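Local coordinates for protein DOA1 (Saccharomyces cerevisiae, PDB 3ODT) that probably binds ubiquitin through its WD40 beta-propeller domain and takes part in regulating the turnover of F-box proteins, at residues 7-21 against 287-300. Sequence-based numbering, arbitrary orientation.
Sequences GYQLSATLKGHDQDV and NLVRIFSQEKSRWA
Ser-11 OG donates to Arg-298 O at 2.6 Å; standing anti to the backbone N (chi1 -178°), the hydroxyl is carried across to the carbonyl of the 3-10 segment 296-298, and serine suits the place because its short hydroxyl can donate there. The amides of Ser-11 and Ala-12 both donate to Ile-291 O, at 2.7 and 3.2 Å, forming a classic beta bulge that shifts the antiparallel register by one. Leu-10, in a non-hydrogen-bonded pair with Phe-292, turns its O away from that strand and accepts from Ala-300 N, so the returning C-terminal tail is bonded to strand 9-14. Beyond the bulge, Leu-14 and Val-289 exchange a pair of backbone bonds. At the other end Ser-293 O is gripped from opposite faces of its plane by Gln-9 N and by Trp-299 NE1, the latter 2.9 Å away. This indole lies between Lys-296 CA and the extended side chain of Gln-9, whose CB sits 3.6 Å from the centroid of the five-membered ring and whose amide stacks 12° from parallel. With an alanine here, Gln-9 would probably lose the flat surface it lies on and Ser-293 O one of its two donors. Tyr-8 makes a similar stack: Gln-294 CG lies over its ring centre and the amide is almost parallel, while Tyr-8 OH bonds to Gly-278 O. Leu-10 CD1 rests over one face of the Phe-292 ring, toward its rim, a CH-pi contact. Val-289 uses both branches, CG2 against Val-21 CG1 and CG1 against Leu-14 CD2. Asp-20 and Asn-287 join Ser-285 in a calcium site. N-terminal strand 9-14 thus completes the last blade, the Velcro closure of a seven-bladed WD40 propeller.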
ATOM      1  N   GLY A   7      16.055  -8.573 -14.958  1.00 11.28           N
ATOM      2  CA  GLY A   7      15.985  -7.747 -13.781  1.00 11.87           C
ATOM      3  C   GLY A   7      15.410  -6.372 -14.036  1.00  9.30           C
ATOM      4  O   GLY A   7      15.566  -5.769 -15.101  1.00 12.94           O
ATOM      5  N   TYR A   8      14.754  -5.841 -13.019  1.00  9.40           N
ATOM      6  CA  TYR A   8      14.376  -4.441 -13.006  1.00  7.67           C
ATOM      7  C   TYR A   8      15.612  -3.590 -12.767  1.00  8.33           C
ATOM      8  O   TYR A   8      16.496  -3.962 -11.984  1.00 10.43           O
ATOM      9  CB  TYR A   8      13.418  -4.205 -11.843  1.00  8.85           C
ATOM     10  CG  TYR A   8      11.994  -4.584 -12.114  1.00  9.03           C
ATOM     11  CD1 TYR A   8      11.563  -5.888 -11.971  1.00 12.12           C
ATOM     12  CD2 TYR A   8      11.073  -3.621 -12.502  1.00  7.98           C
ATOM     13  CE1 TYR A   8      10.238  -6.233 -12.216  1.00 15.08           C
ATOM     14  CE2 TYR A   8       9.737  -3.959 -12.771  1.00  9.51           C
ATOM     15  CZ  TYR A   8       9.337  -5.267 -12.623  1.00 10.31           C
ATOM     16  OH  TYR A   8       8.025  -5.578 -12.849  1.00 11.60           O
ATOM     17  N   GLN A   9      15.653  -2.435 -13.411  1.00  8.36           N
ATOM     18  CA  GLN A   9      16.699  -1.470 -13.146  1.00  9.14           C
ATOM     19  C   GLN A   9      16.107  -0.091 -12.942  1.00  9.10           C
ATOM     20  O   GLN A   9      14.978   0.161 -13.319  1.00  9.17           O
ATOM     21  CB  GLN A   9      17.747  -1.477 -14.284  1.00 12.98           C
ATOM     22  CG  GLN A   9      18.267  -2.901 -14.523  1.00 18.40           C
ATOM     23  CD  GLN A   9      19.586  -3.008 -15.282  1.00 35.17           C
ATOM     24  OE1 GLN A   9      19.971  -4.105 -15.726  1.00 42.74           O
ATOM     25  NE2 GLN A   9      20.286  -1.896 -15.427  1.00 40.13           N
ATOM     26  N   LEU A  10      16.860   0.786 -12.302  1.00  9.70           N
ATOM     27  CA  LEU A  10      16.347   2.101 -11.963  1.00 11.03           C
ATOM     28  C   LEU A  10      15.987   2.833 -13.256  1.00 10.16           C
ATOM     29  O   LEU A  10      16.790   2.906 -14.196  1.00 11.48           O
ATOM     30  CB  LEU A  10      17.390   2.898 -11.175  1.00 11.10           C
ATOM     31  CG  LEU A  10      17.007   4.307 -10.719  1.00 12.48           C
ATOM     32  CD1 LEU A  10      15.917   4.218  -9.693  1.00 12.41           C
ATOM     33  CD2 LEU A  10      18.211   5.027 -10.159  1.00 18.10           C
ATOM     34  N   SER A  11      14.757   3.349 -13.267  1.00 10.42           N
ATOM     35  CA  SER A  11      14.263   4.214 -14.342  1.00  9.60           C
ATOM     36  C   SER A  11      14.333   5.694 -14.013  1.00  9.06           C
ATOM     37  O   SER A  11      14.720   6.504 -14.857  1.00 12.53           O
ATOM     38  CB  SER A  11      12.802   3.866 -14.640  1.00  9.66           C
ATOM     39  OG  SER A  11      12.301   4.664 -15.705  1.00 11.21           O
ATOM     40  N   ALA A  12      13.943   6.063 -12.798  1.00 10.19           N
ATOM     41  CA  ALA A  12      13.948   7.468 -12.400  1.00 10.37           C
ATOM     42  C   ALA A  12      13.991   7.591 -10.891  1.00  8.28           C
ATOM     43  O   ALA A  12      13.470   6.754 -10.157  1.00 10.13           O
ATOM     44  CB  ALA A  12      12.730   8.164 -12.911  1.00 14.39           C
ATOM     45  N   THR A  13      14.611   8.673 -10.470  1.00 11.14           N
ATOM     46  CA  THR A  13      14.667   9.101  -9.096  1.00 11.11           C
ATOM     47  C   THR A  13      13.908  10.420  -8.975  1.00 10.45           C
ATOM     48  O   THR A  13      14.211  11.402  -9.659  1.00 12.40           O
ATOM     49  CB  THR A  13      16.109   9.279  -8.650  1.00 12.68           C
ATOM     50  OG1 THR A  13      16.808   8.057  -8.875  1.00 14.99           O
ATOM     51  CG2 THR A  13      16.151   9.620  -7.184  1.00 13.57           C
ATOM     52  N   LEU A  14      12.897  10.405  -8.125  1.00  9.50           N
ATOM     53  CA  LEU A  14      11.959  11.487  -7.974  1.00  9.53           C
ATOM     54  C   LEU A  14      12.213  12.150  -6.616  1.00 10.20           C
ATOM     55  O   LEU A  14      11.807  11.649  -5.560  1.00  8.79           O
ATOM     56  CB  LEU A  14      10.540  10.952  -8.058  1.00  9.23           C
ATOM     57  CG  LEU A  14       9.977  10.696  -9.481  1.00 11.19           C
ATOM     58  CD1 LEU A  14      10.949   9.928 -10.388  1.00 14.93           C
ATOM     59  CD2 LEU A  14       8.658   9.941  -9.395  1.00 14.08           C
ATOM     60  N   LYS A  15      12.861  13.307  -6.685  1.00  9.73           N
ATOM     61  CA  LYS A  15      13.334  14.055  -5.542  1.00  9.44           C
ATOM     62  C   LYS A  15      12.404  15.244  -5.270  1.00 10.37           C
ATOM     63  O   LYS A  15      12.026  15.943  -6.182  1.00 13.10           O
ATOM     64  CB  LYS A  15      14.761  14.544  -5.836  1.00 14.07           C
ATOM     65  CG  LYS A  15      15.422  15.306  -4.711  1.00 21.71           C
ATOM     66  CD  LYS A  15      16.850  15.698  -5.029  1.00 24.94           C
ATOM     67  CE  LYS A  15      17.511  16.373  -3.777  1.00 38.32           C
ATOM     68  NZ  LYS A  15      18.927  16.839  -3.926  1.00 48.60           N
ATOM     69  N   GLY A  16      12.040  15.445  -4.012  1.00  9.52           N
ATOM     70  CA  GLY A  16      11.250  16.597  -3.634  1.00 10.65           C
ATOM     71  C   GLY A  16      10.764  16.529  -2.195  1.00  8.20           C
ATOM     72  O   GLY A  16      10.706  17.548  -1.507  1.00 11.70           O
ATOM     73  N   HIS A  17      10.393  15.340  -1.729  1.00  8.46           N
ATOM     74  CA  HIS A  17       9.947  15.229  -0.357  1.00  7.64           C
ATOM     75  C   HIS A  17      11.084  15.548   0.614  1.00  7.71           C
ATOM     76  O   HIS A  17      12.245  15.216   0.373  1.00  9.23           O
ATOM     77  CB  HIS A  17       9.408  13.818  -0.076  1.00  7.45           C
ATOM     78  CG  HIS A  17       8.037  13.569  -0.619  1.00  6.90           C
ATOM     79  ND1 HIS A  17       6.933  14.245  -0.164  1.00  7.83           N
ATOM     80  CD2 HIS A  17       7.600  12.731  -1.595  1.00  8.76           C
ATOM     81  CE1 HIS A  17       5.860  13.806  -0.800  1.00  8.24           C
ATOM     82  NE2 HIS A  17       6.244  12.900  -1.682  1.00  8.36           N
ATOM     83  N   ASP A  18      10.729  16.136   1.751  1.00  7.02           N
ATOM     84  CA  ASP A  18      11.719  16.505   2.754  1.00  7.46           C
ATOM     85  C   ASP A  18      11.767  15.554   3.972  1.00  9.47           C
ATOM     86  O   ASP A  18      12.551  15.772   4.893  1.00 10.37           O
ATOM     87  CB  ASP A  18      11.434  17.917   3.244  1.00  9.90           C
ATOM     88  CG  ASP A  18      11.564  18.929   2.143  1.00 10.30           C
ATOM     89  OD1 ASP A  18      12.517  18.793   1.330  1.00 11.70           O
ATOM     90  OD2 ASP A  18      10.737  19.866   2.124  1.00 12.88           O
ATOM     91  N   GLN A  19      10.875  14.563   3.999  1.00  7.75           N
ATOM     92  CA  GLN A  19      10.909  13.519   5.019  1.00  7.38           C
ATOM     93  C   GLN A  19      10.465  12.201   4.386  1.00  7.45           C
ATOM     94  O   GLN A  19      10.170  12.155   3.194  1.00  7.85           O
ATOM     95  CB  GLN A  19      10.008  13.886   6.207  1.00  8.70           C
ATOM     96  CG  GLN A  19      10.417  15.143   6.952  1.00 11.52           C
ATOM     97  CD  GLN A  19      11.707  14.998   7.727  1.00 12.46           C
ATOM     98  OE1 GLN A  19      12.134  13.886   8.049  1.00 15.94           O
ATOM     99  NE2 GLN A  19      12.347  16.138   8.039  1.00 17.62           N
ATOM    100  N   ASP A  20      10.414  11.134   5.177  1.00  7.66           N
ATOM    101  CA  ASP A  20      10.220   9.822   4.598  1.00  7.46           C
ATOM    102  C   ASP A  20       9.007   9.799   3.688  1.00  8.56           C
ATOM    103  O   ASP A  20       7.958  10.366   4.026  1.00  8.17           O
ATOM    104  CB  ASP A  20      10.005   8.747   5.677  1.00  7.55           C
ATOM    105  CG  ASP A  20      11.240   8.470   6.497  1.00 10.10           C
ATOM    106  OD1 ASP A  20      12.139   9.308   6.553  1.00 15.36           O
ATOM    107  OD2 ASP A  20      11.309   7.381   7.077  1.00  8.93           O
ATOM    108  N   VAL A  21       9.138   9.072   2.570  1.00  6.57           N
ATOM    109  CA  VAL A  21       7.988   8.765   1.725  1.00  7.84           C
ATOM    110  C   VAL A  21       7.331   7.502   2.279  1.00  7.50           C
ATOM    111  O   VAL A  21       7.923   6.431   2.315  1.00  8.64           O
ATOM    112  CB  VAL A  21       8.392   8.554   0.268  1.00  7.45           C
ATOM    113  CG1 VAL A  21       7.168   8.220  -0.569  1.00 11.60           C
ATOM    114  CG2 VAL A  21       9.104   9.790  -0.263  1.00 10.98           C
ATOM    115  N   ASN A 287      13.710   9.762   1.601  1.00  8.63           N
ATOM    116  CA  ASN A 287      12.794  10.817   1.149  1.00  8.45           C
ATOM    117  C   ASN A 287      12.603  10.831  -0.353  1.00  8.51           C
ATOM    118  O   ASN A 287      12.049  11.777  -0.913  1.00  8.65           O
ATOM    119  CB  ASN A 287      13.222  12.206   1.633  1.00  9.26           C
ATOM    120  CG  ASN A 287      13.595  12.237   3.119  1.00  8.88           C
ATOM    121  OD1 ASN A 287      13.227  11.365   3.931  1.00 10.27           O
ATOM    122  ND2 ASN A 287      14.321  13.269   3.486  1.00 14.56           N
ATOM    123  N   LEU A 288      13.051   9.768  -0.999  1.00  7.50           N
ATOM    124  CA  LEU A 288      12.930   9.620  -2.430  1.00 10.01           C
ATOM    125  C   LEU A 288      11.787   8.684  -2.832  1.00  7.53           C
ATOM    126  O   LEU A 288      11.475   7.707  -2.137  1.00  7.76           O
ATOM    127  CB  LEU A 288      14.230   9.051  -3.009  1.00 10.62           C
ATOM    128  CG  LEU A 288      15.433   9.970  -2.916  1.00  9.62           C
ATOM    129  CD1 LEU A 288      16.662   9.231  -3.355  1.00 11.91           C
ATOM    130  CD2 LEU A 288      15.185  11.264  -3.721  1.00 12.15           C
ATOM    131  N   VAL A 289      11.233   8.988  -3.990  1.00  7.16           N
ATOM    132  CA  VAL A 289      10.455   8.036  -4.764  1.00  7.79           C
ATOM    133  C   VAL A 289      11.372   7.536  -5.890  1.00  8.14           C
ATOM    134  O   VAL A 289      12.122   8.316  -6.489  1.00  9.57           O
ATOM    135  CB  VAL A 289       9.196   8.720  -5.339  1.00  8.01           C
ATOM    136  CG1 VAL A 289       8.458   7.760  -6.227  1.00  9.77           C
ATOM    137  CG2 VAL A 289       8.278   9.248  -4.224  1.00 10.40           C
ATOM    138  N   ARG A 290      11.319   6.241  -6.173  1.00  8.79           N
ATOM    139  CA  ARG A 290      12.051   5.682  -7.317  1.00  7.14           C
ATOM    140  C   ARG A 290      11.107   4.871  -8.191  1.00  5.43           C
ATOM    141  O   ARG A 290      10.101   4.357  -7.718  1.00  7.79           O
ATOM    142  CB  ARG A 290      13.200   4.789  -6.842  1.00  7.95           C
ATOM    143  CG  ARG A 290      14.339   5.505  -6.125  1.00  8.68           C
ATOM    144  CD  ARG A 290      15.304   4.448  -5.644  1.00  9.96           C
ATOM    145  NE  ARG A 290      16.519   4.990  -5.048  1.00 11.17           N
ATOM    146  CZ  ARG A 290      16.640   5.402  -3.786  1.00 11.42           C
ATOM    147  NH1 ARG A 290      15.589   5.419  -2.967  1.00 10.83           N
ATOM    148  NH2 ARG A 290      17.820   5.814  -3.340  1.00 12.72           N
ATOM    149  N   ILE A 291      11.405   4.820  -9.486  1.00  7.04           N
ATOM    150  CA  ILE A 291      10.679   3.971 -10.412  1.00  7.01           C
ATOM    151  C   ILE A 291      11.690   3.019 -11.010  1.00  7.36           C
ATOM    152  O   ILE A 291      12.781   3.449 -11.399  1.00  8.06           O
ATOM    153  CB  ILE A 291      10.001   4.792 -11.495  1.00 10.78           C
ATOM    154  CG1 ILE A 291       8.996   5.750 -10.846  1.00 13.75           C
ATOM    155  CG2 ILE A 291       9.318   3.899 -12.484  1.00  9.20           C
ATOM    156  CD1 ILE A 291       8.388   6.650 -11.801  1.00 16.34           C
ATOM    157  N   PHE A 292      11.364   1.738 -10.985  1.00  6.20           N
ATOM    158  CA  PHE A 292      12.175   0.692 -11.612  1.00  6.42           C
ATOM    159  C   PHE A 292      11.414   0.074 -12.780  1.00  7.12           C
ATOM    160  O   PHE A 292      10.200  -0.018 -12.730  1.00  7.45           O
ATOM    161  CB  PHE A 292      12.496  -0.400 -10.575  1.00  8.12           C
ATOM    162  CG  PHE A 292      13.488   0.036  -9.552  1.00  9.12           C
ATOM    163  CD1 PHE A 292      13.080   0.759  -8.448  1.00  9.81           C
ATOM    164  CD2 PHE A 292      14.826  -0.260  -9.700  1.00  9.32           C
ATOM    165  CE1 PHE A 292      14.000   1.192  -7.511  1.00 11.49           C
ATOM    166  CE2 PHE A 292      15.752   0.184  -8.769  1.00 10.16           C
ATOM    167  CZ  PHE A 292      15.341   0.909  -7.685  1.00 10.24           C
ATOM    168  N   SER A 293      12.144  -0.374 -13.804  1.00  7.77           N
ATOM    169  CA  SER A 293      11.547  -0.959 -14.980  1.00  8.95           C
ATOM    170  C   SER A 293      12.361  -2.127 -15.500  1.00  9.54           C
ATOM    171  O   SER A 293      13.585  -2.154 -15.369  1.00  9.32           O
ATOM    172  CB  SER A 293      11.422   0.101 -16.071  1.00  9.37           C
ATOM    173  OG  SER A 293      10.699  -0.397 -17.184  1.00  9.76           O
ATOM    174  N   GLN A 294      11.663  -3.085 -16.097  1.00 10.33           N
ATOM    175  CA  GLN A 294      12.309  -4.156 -16.843  1.00 10.32           C
ATOM    176  C   GLN A 294      12.642  -3.711 -18.264  1.00 10.96           C
ATOM    177  O   GLN A 294      13.393  -4.397 -18.968  1.00 15.05           O
ATOM    178  CB  GLN A 294      11.402  -5.381 -16.881  1.00 11.68           C
ATOM    179  CG  GLN A 294      11.297  -6.082 -15.555  1.00 11.92           C
ATOM    180  CD  GLN A 294      10.435  -7.298 -15.638  1.00 13.38           C
ATOM    181  OE1 GLN A 294       9.257  -7.196 -15.986  1.00 17.60           O
ATOM    182  NE2 GLN A 294      11.010  -8.478 -15.347  1.00 16.32           N
ATOM    183  N   GLU A 295      12.116  -2.558 -18.664  1.00 11.56           N
ATOM    184  CA  GLU A 295      12.267  -2.101 -20.036  1.00 10.50           C
ATOM    185  C   GLU A 295      13.464  -1.208 -20.162  1.00 16.08           C
ATOM    186  O   GLU A 295      13.503  -0.125 -19.604  1.00 13.90           O
ATOM    187  CB  GLU A 295      11.040  -1.352 -20.498  1.00 13.85           C
ATOM    188  CG  GLU A 295       9.848  -2.242 -20.707  1.00 24.79           C
ATOM    189  CD  GLU A 295      10.061  -3.277 -21.799  1.00 35.86           C
ATOM    190  OE1 GLU A 295      10.718  -2.972 -22.835  1.00 30.54           O
ATOM    191  OE2 GLU A 295       9.570  -4.411 -21.611  1.00 39.02           O
ATOM    192  N   LYS A 296      14.429  -1.660 -20.952  1.00 15.82           N
ATOM    193  CA  LYS A 296      15.686  -0.949 -21.066  1.00 19.42           C
ATOM    194  C   LYS A 296      15.503   0.475 -21.609  1.00 18.48           C
ATOM    195  O   LYS A 296      16.250   1.386 -21.232  1.00 15.64           O
ATOM    196  CB  LYS A 296      16.662  -1.757 -21.914  1.00 23.41           C
ATOM    197  CG  LYS A 296      18.053  -1.137 -21.970  1.00 29.31           C
ATOM    198  CD  LYS A 296      19.067  -2.088 -22.614  1.00 36.32           C
ATOM    199  CE  LYS A 296      20.444  -1.435 -22.735  1.00 41.24           C
ATOM    200  NZ  LYS A 296      21.555  -2.382 -22.400  1.00 53.97           N
ATOM    201  N   SER A 297      14.487   0.684 -22.444  1.00 17.04           N
ATOM    202  CA  SER A 297      14.200   2.008 -22.999  1.00 18.80           C
ATOM    203  C   SER A 297      13.926   3.037 -21.913  1.00 18.83           C
ATOM    204  O   SER A 297      14.059   4.233 -22.149  1.00 23.97           O
ATOM    205  CB  SER A 297      12.994   1.956 -23.938  1.00 25.76           C
ATOM    206  OG  SER A 297      11.838   1.491 -23.258  1.00 28.55           O
ATOM    207  N   ARG A 298      13.553   2.553 -20.729  1.00 17.93           N
ATOM    208  CA  ARG A 298      13.224   3.384 -19.581  1.00 20.96           C
ATOM    209  C   ARG A 298      14.282   3.383 -18.460  1.00 16.68           C
ATOM    210  O   ARG A 298      14.065   3.974 -17.426  1.00 16.84           O
ATOM    211  CB  ARG A 298      11.872   2.927 -18.995  1.00 19.86           C
ATOM    212  CG  ARG A 298      10.714   3.146 -19.931  1.00 27.12           C
ATOM    213  CD  ARG A 298       9.406   3.336 -19.200  1.00 26.24           C
ATOM    214  NE  ARG A 298       8.840   2.079 -18.729  1.00 15.53           N
ATOM    215  CZ  ARG A 298       8.252   1.180 -19.512  1.00 19.34           C
ATOM    216  NH1 ARG A 298       8.195   1.340 -20.826  1.00 21.50           N
ATOM    217  NH2 ARG A 298       7.748   0.090 -18.985  1.00 14.14           N
ATOM    218  N   TRP A 299      15.425   2.740 -18.661  1.00 15.26           N
ATOM    219  CA  TRP A 299      16.498   2.775 -17.676  1.00 19.25           C
ATOM    220  C   TRP A 299      17.220   4.127 -17.608  1.00 18.94           C
ATOM    221  O   TRP A 299      17.581   4.714 -18.618  1.00 19.31           O
ATOM    222  CB  TRP A 299      17.517   1.674 -17.967  1.00 20.48           C
ATOM    223  CG  TRP A 299      16.984   0.280 -17.775  1.00 11.74           C
ATOM    224  CD1 TRP A 299      15.761  -0.078 -17.291  1.00 14.32           C
ATOM    225  CD2 TRP A 299      17.661  -0.935 -18.085  1.00 14.17           C
ATOM    226  NE1 TRP A 299      15.641  -1.444 -17.264  1.00 13.69           N
ATOM    227  CE2 TRP A 299      16.794  -1.998 -17.753  1.00 14.60           C
ATOM    228  CE3 TRP A 299      18.928  -1.234 -18.597  1.00 18.19           C
ATOM    229  CZ2 TRP A 299      17.150  -3.334 -17.926  1.00 17.32           C
ATOM    230  CZ3 TRP A 299      19.284  -2.560 -18.758  1.00 17.67           C
ATOM    231  CH2 TRP A 299      18.398  -3.594 -18.424  1.00 20.30           C
ATOM    232  N   ALA A 300      17.440   4.612 -16.396  1.00 13.95           N
ATOM    233  CA  ALA A 300      18.164   5.866 -16.195  1.00 18.96           C
ATOM    234  C   ALA A 300      19.547   5.824 -16.850  1.00 22.67           C
ATOM    235  O   ALA A 300      20.059   6.837 -17.350  1.00 24.90           O
ATOM    236  CB  ALA A 300      18.291   6.144 -14.705  1.00 16.92           C
TER